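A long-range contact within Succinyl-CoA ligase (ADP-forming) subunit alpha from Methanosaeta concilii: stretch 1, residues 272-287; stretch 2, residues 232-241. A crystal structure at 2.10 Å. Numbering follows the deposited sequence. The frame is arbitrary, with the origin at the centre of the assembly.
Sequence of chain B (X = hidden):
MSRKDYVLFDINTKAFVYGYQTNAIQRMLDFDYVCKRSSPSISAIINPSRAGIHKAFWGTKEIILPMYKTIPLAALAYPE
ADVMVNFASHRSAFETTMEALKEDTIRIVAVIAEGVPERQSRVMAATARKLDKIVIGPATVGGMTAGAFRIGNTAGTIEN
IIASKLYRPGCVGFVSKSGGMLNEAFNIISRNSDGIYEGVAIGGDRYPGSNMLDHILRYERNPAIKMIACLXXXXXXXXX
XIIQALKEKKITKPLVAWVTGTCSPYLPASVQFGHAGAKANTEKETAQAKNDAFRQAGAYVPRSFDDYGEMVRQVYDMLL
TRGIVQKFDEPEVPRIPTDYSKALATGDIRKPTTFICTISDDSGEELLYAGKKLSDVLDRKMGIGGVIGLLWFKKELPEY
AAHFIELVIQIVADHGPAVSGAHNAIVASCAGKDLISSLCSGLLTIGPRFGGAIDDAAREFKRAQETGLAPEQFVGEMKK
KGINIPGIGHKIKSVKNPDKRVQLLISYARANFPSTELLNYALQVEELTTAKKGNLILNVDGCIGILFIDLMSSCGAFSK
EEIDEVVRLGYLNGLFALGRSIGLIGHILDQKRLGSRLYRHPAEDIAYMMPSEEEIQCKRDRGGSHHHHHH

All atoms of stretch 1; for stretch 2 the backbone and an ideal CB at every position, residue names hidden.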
ATOM      1  N   GLN B 272     -39.590  23.245 -45.574  1.00 58.84           N
ATOM      2  CA  GLN B 272     -38.546  22.239 -45.725  1.00 55.55           C
ATOM      3  C   GLN B 272     -38.958  21.125 -44.767  1.00 57.42           C
ATOM      4  O   GLN B 272     -39.213  21.391 -43.584  1.00 57.41           O
ATOM      5  CB  GLN B 272     -37.160  22.819 -45.359  1.00 54.84           C
ATOM      6  CG  GLN B 272     -36.037  21.779 -45.200  1.00 49.37           C
ATOM      7  CD  GLN B 272     -35.673  21.050 -46.474  1.00 65.64           C
ATOM      8  OE1 GLN B 272     -35.318  21.659 -47.490  1.00 63.15           O
ATOM      9  NE2 GLN B 272     -35.707  19.724 -46.427  1.00 50.86           N
ATOM     10  N   PHE B 273     -39.077  19.899 -45.278  1.00 52.37           N
ATOM     11  CA  PHE B 273     -39.475  18.784 -44.421  1.00 51.71           C
ATOM     12  C   PHE B 273     -38.258  18.103 -43.806  1.00 55.39           C
ATOM     13  O   PHE B 273     -37.130  18.515 -44.097  1.00 55.83           O
ATOM     14  CB  PHE B 273     -40.431  17.821 -45.146  1.00 53.43           C
ATOM     15  CG  PHE B 273     -41.710  18.511 -45.554  1.00 56.01           C
ATOM     16  CD1 PHE B 273     -42.724  18.736 -44.629  1.00 59.28           C
ATOM     17  CD2 PHE B 273     -41.886  18.972 -46.854  1.00 59.33           C
ATOM     18  CE1 PHE B 273     -43.913  19.370 -45.010  1.00 61.85           C
ATOM     19  CE2 PHE B 273     -43.072  19.610 -47.234  1.00 64.14           C
ATOM     20  CZ  PHE B 273     -44.077  19.805 -46.309  1.00 62.56           C
ATOM     21  N   GLY B 274     -38.511  17.144 -42.905  1.00 50.87           N
ATOM     22  CA  GLY B 274     -37.527  16.401 -42.121  1.00 49.75           C
ATOM     23  C   GLY B 274     -36.235  16.048 -42.814  1.00 54.05           C
ATOM     24  O   GLY B 274     -35.180  16.550 -42.438  1.00 54.62           O
ATOM     25  N   HIS B 275     -36.309  15.206 -43.847  1.00 49.96           N
ATOM     26  CA  HIS B 275     -35.138  14.803 -44.637  1.00 48.28           C
ATOM     27  C   HIS B 275     -34.572  15.987 -45.400  1.00 51.41           C
ATOM     28  O   HIS B 275     -35.343  16.814 -45.898  1.00 51.94           O
ATOM     29  CB  HIS B 275     -35.511  13.689 -45.624  1.00 48.66           C
ATOM     30  CG  HIS B 275     -35.933  12.399 -44.985  1.00 50.91           C
ATOM     31  ND1 HIS B 275     -36.791  11.533 -45.623  1.00 52.79           N
ATOM     32  CD2 HIS B 275     -35.580  11.863 -43.793  1.00 51.89           C
ATOM     33  CE1 HIS B 275     -36.938  10.506 -44.811  1.00 51.93           C
ATOM     34  NE2 HIS B 275     -36.229  10.660 -43.696  1.00 51.49           N
ATOM     35  N   ALA B 276     -33.230  16.071 -45.501  1.00 47.61           N
ATOM     36  CA  ALA B 276     -32.560  17.166 -46.235  1.00 48.52           C
ATOM     37  C   ALA B 276     -33.099  17.355 -47.673  1.00 51.36           C
ATOM     38  O   ALA B 276     -33.294  18.492 -48.100  1.00 51.25           O
ATOM     39  CB  ALA B 276     -31.050  16.958 -46.249  1.00 48.82           C
ATOM     40  N   GLY B 277     -33.408  16.253 -48.359  1.00 47.05           N
ATOM     41  CA  GLY B 277     -33.918  16.309 -49.725  1.00 48.23           C
ATOM     42  C   GLY B 277     -35.418  16.463 -49.888  1.00 54.06           C
ATOM     43  O   GLY B 277     -35.889  16.565 -51.022  1.00 54.71           O
ATOM     44  N   ALA B 278     -36.188  16.450 -48.776  1.00 50.59           N
ATOM     45  CA  ALA B 278     -37.658  16.546 -48.827  1.00 50.21           C
ATOM     46  C   ALA B 278     -38.183  17.983 -48.931  1.00 55.50           C
ATOM     47  O   ALA B 278     -38.755  18.512 -47.973  1.00 56.02           O
ATOM     48  CB  ALA B 278     -38.297  15.803 -47.651  1.00 49.88           C
ATOM     49  N   LYS B 279     -37.954  18.615 -50.107  1.00 52.70           N
ATOM     50  CA  LYS B 279     -38.441  19.949 -50.477  1.00 54.03           C
ATOM     51  C   LYS B 279     -38.648  20.056 -52.004  1.00 61.58           C
ATOM     52  O   LYS B 279     -37.664  20.138 -52.750  1.00 62.79           O
ATOM     53  CB  LYS B 279     -37.542  21.091 -49.954  1.00 54.45           C
ATOM     54  CG  LYS B 279     -38.252  22.444 -50.037  1.00 60.09           C
ATOM     55  CD  LYS B 279     -37.370  23.629 -49.696  1.00 63.37           C
ATOM     56  CE  LYS B 279     -38.220  24.860 -49.461  1.00 69.55           C
ATOM     57  NZ  LYS B 279     -37.536  26.116 -49.869  1.00 73.79           N
ATOM     58  N   ALA B 280     -39.916  20.080 -52.461  1.00 59.23           N
ATOM     59  CA  ALA B 280     -40.246  20.180 -53.887  1.00 60.96           C
ATOM     60  C   ALA B 280     -39.959  21.588 -54.433  1.00 68.52           C
ATOM     61  O   ALA B 280     -40.703  22.536 -54.159  1.00 67.56           O
ATOM     62  CB  ALA B 280     -41.701  19.793 -54.130  1.00 62.59           C
ATOM     63  N   ASN B 281     -38.836  21.728 -55.162  1.00 68.54           N
ATOM     64  CA  ASN B 281     -38.413  23.008 -55.754  1.00 70.50           C
ATOM     65  C   ASN B 281     -39.282  23.355 -56.950  1.00 76.89           C
ATOM     66  O   ASN B 281     -39.655  24.513 -57.120  1.00 79.70           O
ATOM     67  CB  ASN B 281     -36.931  22.969 -56.168  1.00 72.15           C
ATOM     68  CG  ASN B 281     -35.941  22.837 -55.032  1.00 89.26           C
ATOM     69  OD1 ASN B 281     -36.236  23.108 -53.860  1.00 82.70           O
ATOM     70  ND2 ASN B 281     -34.715  22.457 -55.376  1.00 78.30           N
ATOM     71  N   THR B 282     -39.622  22.351 -57.765  1.00 72.20           N
ATOM     72  CA  THR B 282     -40.456  22.510 -58.958  1.00 72.72           C
ATOM     73  C   THR B 282     -41.745  21.705 -58.785  1.00 76.14           C
ATOM     74  O   THR B 282     -41.879  20.973 -57.800  1.00 75.33           O
ATOM     75  CB  THR B 282     -39.663  22.076 -60.208  1.00 79.32           C
ATOM     76  OG1 THR B 282     -39.177  20.743 -60.028  1.00 73.00           O
ATOM     77  CG2 THR B 282     -38.491  23.012 -60.522  1.00 78.22           C
ATOM     78  N   GLU B 283     -42.699  21.846 -59.727  1.00 73.03           N
ATOM     79  CA  GLU B 283     -43.951  21.088 -59.708  1.00 72.60           C
ATOM     80  C   GLU B 283     -43.667  19.605 -59.933  1.00 72.23           C
ATOM     81  O   GLU B 283     -44.281  18.765 -59.282  1.00 70.31           O
ATOM     82  CB  GLU B 283     -44.955  21.615 -60.752  1.00 76.74           C
ATOM     83  CG  GLU B 283     -45.789  22.794 -60.272  1.00 93.30           C
ATOM     84  CD  GLU B 283     -46.576  22.610 -58.982  1.00124.17           C
ATOM     85  OE1 GLU B 283     -47.114  21.500 -58.748  1.00117.38           O
ATOM     86  OE2 GLU B 283     -46.663  23.590 -58.207  1.00124.92           O
ATOM     87  N   LYS B 284     -42.689  19.291 -60.816  1.00 67.14           N
ATOM     88  CA  LYS B 284     -42.249  17.933 -61.136  1.00 65.21           C
ATOM     89  C   LYS B 284     -41.759  17.218 -59.862  1.00 67.13           C
ATOM     90  O   LYS B 284     -41.988  16.028 -59.703  1.00 66.41           O
ATOM     91  CB  LYS B 284     -41.138  17.972 -62.193  1.00 67.01           C
ATOM     92  CG  LYS B 284     -40.999  16.676 -62.970  1.00 84.13           C
ATOM     93  CD  LYS B 284     -39.636  16.565 -63.653  1.00 92.00           C
ATOM     94  CE  LYS B 284     -39.504  15.238 -64.356  1.00100.14           C
ATOM     95  NZ  LYS B 284     -38.309  15.188 -65.233  1.00106.46           N
ATOM     96  N   GLU B 285     -41.136  17.963 -58.938  1.00 61.56           N
ATOM     97  CA  GLU B 285     -40.617  17.430 -57.683  1.00 58.65           C
ATOM     98  C   GLU B 285     -41.696  17.073 -56.643  1.00 62.34           C
ATOM     99  O   GLU B 285     -41.383  16.374 -55.684  1.00 61.96           O
ATOM    100  CB  GLU B 285     -39.582  18.392 -57.083  1.00 58.74           C
ATOM    101  CG  GLU B 285     -38.243  18.387 -57.796  1.00 66.01           C
ATOM    102  CD  GLU B 285     -37.181  19.264 -57.158  1.00 94.88           C
ATOM    103  OE1 GLU B 285     -36.482  19.985 -57.908  1.00103.40           O
ATOM    104  OE2 GLU B 285     -37.036  19.227 -55.913  1.00 83.67           O
ATOM    105  N   THR B 286     -42.946  17.529 -56.819  1.00 59.59           N
ATOM    106  CA  THR B 286     -44.047  17.254 -55.875  1.00 58.61           C
ATOM    107  C   THR B 286     -44.474  15.781 -55.845  1.00 60.77           C
ATOM    108  O   THR B 286     -44.296  15.068 -56.829  1.00 60.44           O
ATOM    109  CB  THR B 286     -45.279  18.160 -56.149  1.00 61.85           C
ATOM    110  OG1 THR B 286     -45.875  17.826 -57.404  1.00 59.90           O
ATOM    111  CG2 THR B 286     -44.969  19.641 -56.066  1.00 55.65           C
ATOM    112  N   ALA B 287     -45.090  15.355 -54.734  1.00 57.31           N
ATOM    113  CA  ALA B 287     -45.604  13.999 -54.553  1.00 56.96           C
ATOM    114  C   ALA B 287     -46.707  13.677 -55.583  1.00 63.65           C
ATOM    115  O   ALA B 287     -46.739  12.560 -56.112  1.00 63.11           O
ATOM    116  CB  ALA B 287     -46.122  13.811 -53.135  1.00 56.67           C
ATOM    117  N   UNK B 232     -41.214   6.449 -51.954  1.00 47.68           N
ATOM    118  CA  UNK B 232     -40.442   7.660 -52.177  1.00 47.22           C
ATOM    119  C   UNK B 232     -41.033   8.845 -51.444  1.00 51.90           C
ATOM    120  O   UNK B 232     -41.913   8.675 -50.592  1.00 50.98           O
ATOM    121  CB  UNK B 232     -40.354   7.965 -53.674  1.00 47.22           C
ATOM    122  N   UNK B 233     -40.529  10.054 -51.753  1.00 49.54           N
ATOM    123  CA  UNK B 233     -41.009  11.320 -51.173  1.00 50.02           C
ATOM    124  C   UNK B 233     -40.749  12.490 -52.123  1.00 53.73           C
ATOM    125  O   UNK B 233     -39.933  12.375 -53.043  1.00 53.68           O
ATOM    126  CB  UNK B 233     -40.333  11.582 -49.825  1.00 50.02           C
ATOM    127  N   UNK B 234     -41.436  13.610 -51.897  1.00 50.30           N
ATOM    128  CA  UNK B 234     -41.288  14.837 -52.679  1.00 51.28           C
ATOM    129  C   UNK B 234     -39.846  15.372 -52.637  1.00 57.27           C
ATOM    130  O   UNK B 234     -39.074  15.013 -51.725  1.00 53.54           O
ATOM    131  CB  UNK B 234     -42.256  15.903 -52.162  1.00 51.28           C
ATOM    132  N   UNK B 235     -39.506  16.209 -53.627  1.00 56.93           N
ATOM    133  CA  UNK B 235     -38.181  16.803 -53.758  1.00 56.84           C
ATOM    134  C   UNK B 235     -37.235  15.894 -54.513  1.00 61.20           C
ATOM    135  O   UNK B 235     -37.228  14.668 -54.304  1.00 60.64           O
ATOM    136  CB  UNK B 235     -37.602  17.125 -52.379  1.00 56.84           C
ATOM    137  N   UNK B 236     -36.454  16.494 -55.409  1.00 57.70           N
ATOM    138  CA  UNK B 236     -35.510  15.763 -56.249  1.00 57.78           C
ATOM    139  C   UNK B 236     -36.195  14.958 -57.334  1.00 62.92           C
ATOM    140  O   UNK B 236     -37.426  14.858 -57.351  1.00 63.26           O
ATOM    141  CB  UNK B 236     -34.654  14.832 -55.388  1.00 57.78           C
ATOM    142  N   UNK B 237     -35.400  14.352 -58.229  1.00 60.21           N
ATOM    143  CA  UNK B 237     -35.941  13.619 -59.388  1.00 61.77           C
ATOM    144  C   UNK B 237     -35.587  12.129 -59.440  1.00 65.90           C
ATOM    145  O   UNK B 237     -35.619  11.538 -60.529  1.00 68.40           O
ATOM    146  CB  UNK B 237     -35.442  14.282 -60.674  1.00 61.77           C
ATOM    147  N   UNK B 238     -35.242  11.531 -58.284  1.00 58.55           N
ATOM    148  CA  UNK B 238     -34.846  10.126 -58.165  1.00 57.35           C
ATOM    149  C   UNK B 238     -35.902   9.160 -58.724  1.00 61.04           C
ATOM    150  O   UNK B 238     -35.563   8.288 -59.518  1.00 62.98           O
ATOM    151  CB  UNK B 238     -34.573   9.792 -56.697  1.00 57.35           C
ATOM    152  N   UNK B 239     -37.171   9.327 -58.323  1.00 55.71           N
ATOM    153  CA  UNK B 239     -38.303   8.465 -58.713  1.00 55.81           C
ATOM    154  C   UNK B 239     -38.563   8.478 -60.230  1.00 61.09           C
ATOM    155  O   UNK B 239     -39.089   7.503 -60.768  1.00 61.37           O
ATOM    156  CB  UNK B 239     -39.568   8.909 -57.976  1.00 55.81           C
ATOM    157  N   UNK B 240     -38.120   9.546 -60.917  1.00 57.98           N
ATOM    158  CA  UNK B 240     -38.224   9.670 -62.370  1.00 59.44           C
ATOM    159  C   UNK B 240     -37.239   8.743 -63.094  1.00 65.34           C
ATOM    160  O   UNK B 240     -37.411   8.501 -64.283  1.00 67.17           O
ATOM    161  CB  UNK B 240     -37.978  11.121 -62.789  1.00 59.44           C
ATOM    162  N   UNK B 241     -36.240   8.186 -62.372  1.00 62.40           N
ATOM    163  CA  UNK B 241     -35.310   7.210 -62.952  1.00 62.51           C
ATOM    164  C   UNK B 241     -36.059   5.885 -63.064  1.00 65.81           C
ATOM    165  O   UNK B 241     -35.898   5.169 -64.057  1.00 67.35           O
ATOM    166  CB  UNK B 241     -34.041   7.064 -62.109  1.00 62.51           C
TER

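Position 232 lies in a strand, and no atom of stretch 1 comes near its ideal CB, so the contact sets no preference; the residue is Gly232.

At 233 the CA-to-CB bond runs sideways, with the ideal CB 5.2 Å from Ala278 CB and 5.5 Å from His275 ND1. A small residue would leave the imidazole nitrogen unanswered, whereas a longer side chain ending in an acceptor, such as Glu or Gln, could reach it. The residue is Glu233. Its carboxylate accepts two weak hydrogen bonds from His275 ND1, 2.9 Å to Glu233 OE1 and 3.0 Å to Glu233 OE2, at the edge of the ring.

Position 234 points toward stretch 1, into a pocket lined by Phe273, Ala278, Ala280 and Ala287. These offer carbon surface, so a branched aliphatic residue or Met would suit. Leu234 fills it: CD1 lies 4.0 Å from Phe273 CE2 and 4.2 Å from Ala280 CB, while CD2 lies 4.1 Å from Ala278 CB.

At 235 the choice narrows sharply. An ideal CB would clash, 2.3 Å from Gly277 O and 2.7 Å from Lys279 N, and the positive phi of 86° also favours glycine. Gly235 lets the chains pack closely, its CA 4.0 Å from Ala280 CA, and its N donates a hydrogen bond to Glu285 O at 2.8 Å.

Position 236 has a phi of 73°, which again favours glycine, although here a CB would point away and meet no clash. In Gly236, N donates to Glu285 OE2 at 2.8 Å; the same oxygen accepts from Asn281 N at 3.2 Å.

At 237 the ideal CB points sideways, 5.5 Å from Lys284 NZ. That positive charge invites an acidic side chain, and Glu has the reach. Glu237 brings its end nearer, and OE1 forms a salt bridge with Lys284 NZ at 2.8 Å.

Positions 238 and 239 have nothing of stretch 1 near their ideal CB atoms; they are Asp238 and Glu239, whose OE2 accepts a hydrogen bond from Glu233 N at 3.0 Å.

Position 240 points toward Lys284, its ideal CB 4.7 Å from Lys284 CE. An aromatic ring could lie against the lysine's methylenes, and a hydroxyl could exploit the carbonyl beyond. Tyr240 does both: Lys284 CE sits over one ring face, with its ammonium in cation-pi range, and Tyr240 OH donates to Lys284 O at 2.6 Å.

Position 241, out of reach of stretch 1, is Met241.

Stretch 2, residues 232-241: GELGGEDEYM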
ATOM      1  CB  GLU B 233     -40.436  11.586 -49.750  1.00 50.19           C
ATOM      2  CG  GLU B 233     -38.954  11.885 -49.715  1.00 61.74           C
ATOM      3  CD  GLU B 233     -38.328  12.254 -48.382  1.00 89.41           C
ATOM      4  OE1 GLU B 233     -39.040  12.274 -47.346  1.00 72.33           O
ATOM      5  OE2 GLU B 233     -37.108  12.551 -48.390  1.00 86.28           O
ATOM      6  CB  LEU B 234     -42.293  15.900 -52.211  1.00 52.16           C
ATOM      7  CG  LEU B 234     -41.995  16.700 -50.942  1.00 56.62           C
ATOM      8  CD1 LEU B 234     -43.068  17.714 -50.718  1.00 58.51           C
ATOM      9  CD2 LEU B 234     -41.901  15.811 -49.692  1.00 58.90           C
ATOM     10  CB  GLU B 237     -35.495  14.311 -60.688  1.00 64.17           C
ATOM     11  CG  GLU B 237     -36.274  15.559 -61.034  1.00 77.94           C
ATOM     12  CD  GLU B 237     -35.855  16.150 -62.365  1.00106.80           C
ATOM     13  OE1 GLU B 237     -36.263  15.596 -63.413  1.00 96.26           O
ATOM     14  OE2 GLU B 237     -35.075  17.130 -62.364  1.00107.65           O
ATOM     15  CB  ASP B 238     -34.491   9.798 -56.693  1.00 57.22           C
ATOM     16  CG  ASP B 238     -34.219   8.326 -56.347  1.00 62.53           C
ATOM     17  OD1 ASP B 238     -35.171   7.521 -56.371  1.00 62.03           O
ATOM     18  OD2 ASP B 238     -33.077   8.009 -55.944  1.00 64.68           O
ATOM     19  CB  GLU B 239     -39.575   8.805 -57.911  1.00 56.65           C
ATOM     20  CG  GLU B 239     -39.456   8.571 -56.412  1.00 55.75           C
ATOM     21  CD  GLU B 239     -38.845   9.678 -55.565  1.00 68.97           C
ATOM     22  OE1 GLU B 239     -38.157  10.573 -56.109  1.00 62.86           O
ATOM     23  OE2 GLU B 239     -39.052   9.641 -54.333  1.00 58.07           O
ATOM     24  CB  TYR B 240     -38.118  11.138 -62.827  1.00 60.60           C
ATOM     25  CG  TYR B 240     -39.338  11.933 -62.423  1.00 62.90           C
ATOM     26  CD1 TYR B 240     -40.531  11.825 -63.133  1.00 67.33           C
ATOM     27  CD2 TYR B 240     -39.318  12.755 -61.297  1.00 62.20           C
ATOM     28  CE1 TYR B 240     -41.674  12.518 -62.737  1.00 68.66           C
ATOM     29  CE2 TYR B 240     -40.450  13.466 -60.903  1.00 63.31           C
ATOM     30  CZ  TYR B 240     -41.629  13.333 -61.618  1.00 70.44           C
ATOM     31  OH  TYR B 240     -42.746  14.022 -61.230  1.00 71.54           O
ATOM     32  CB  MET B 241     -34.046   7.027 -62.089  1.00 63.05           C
ATOM     33  CG  MET B 241     -33.102   8.215 -62.109  1.00 67.18           C
ATOM     34  SD  MET B 241     -31.910   8.200 -60.734  1.00 70.83           S
ATOM     35  CE  MET B 241     -30.805   6.865 -61.287  1.00 68.33           C
TER
HETATM   36  O   HOH W   1     -34.389  14.569 -52.560  1.00 64.00           O
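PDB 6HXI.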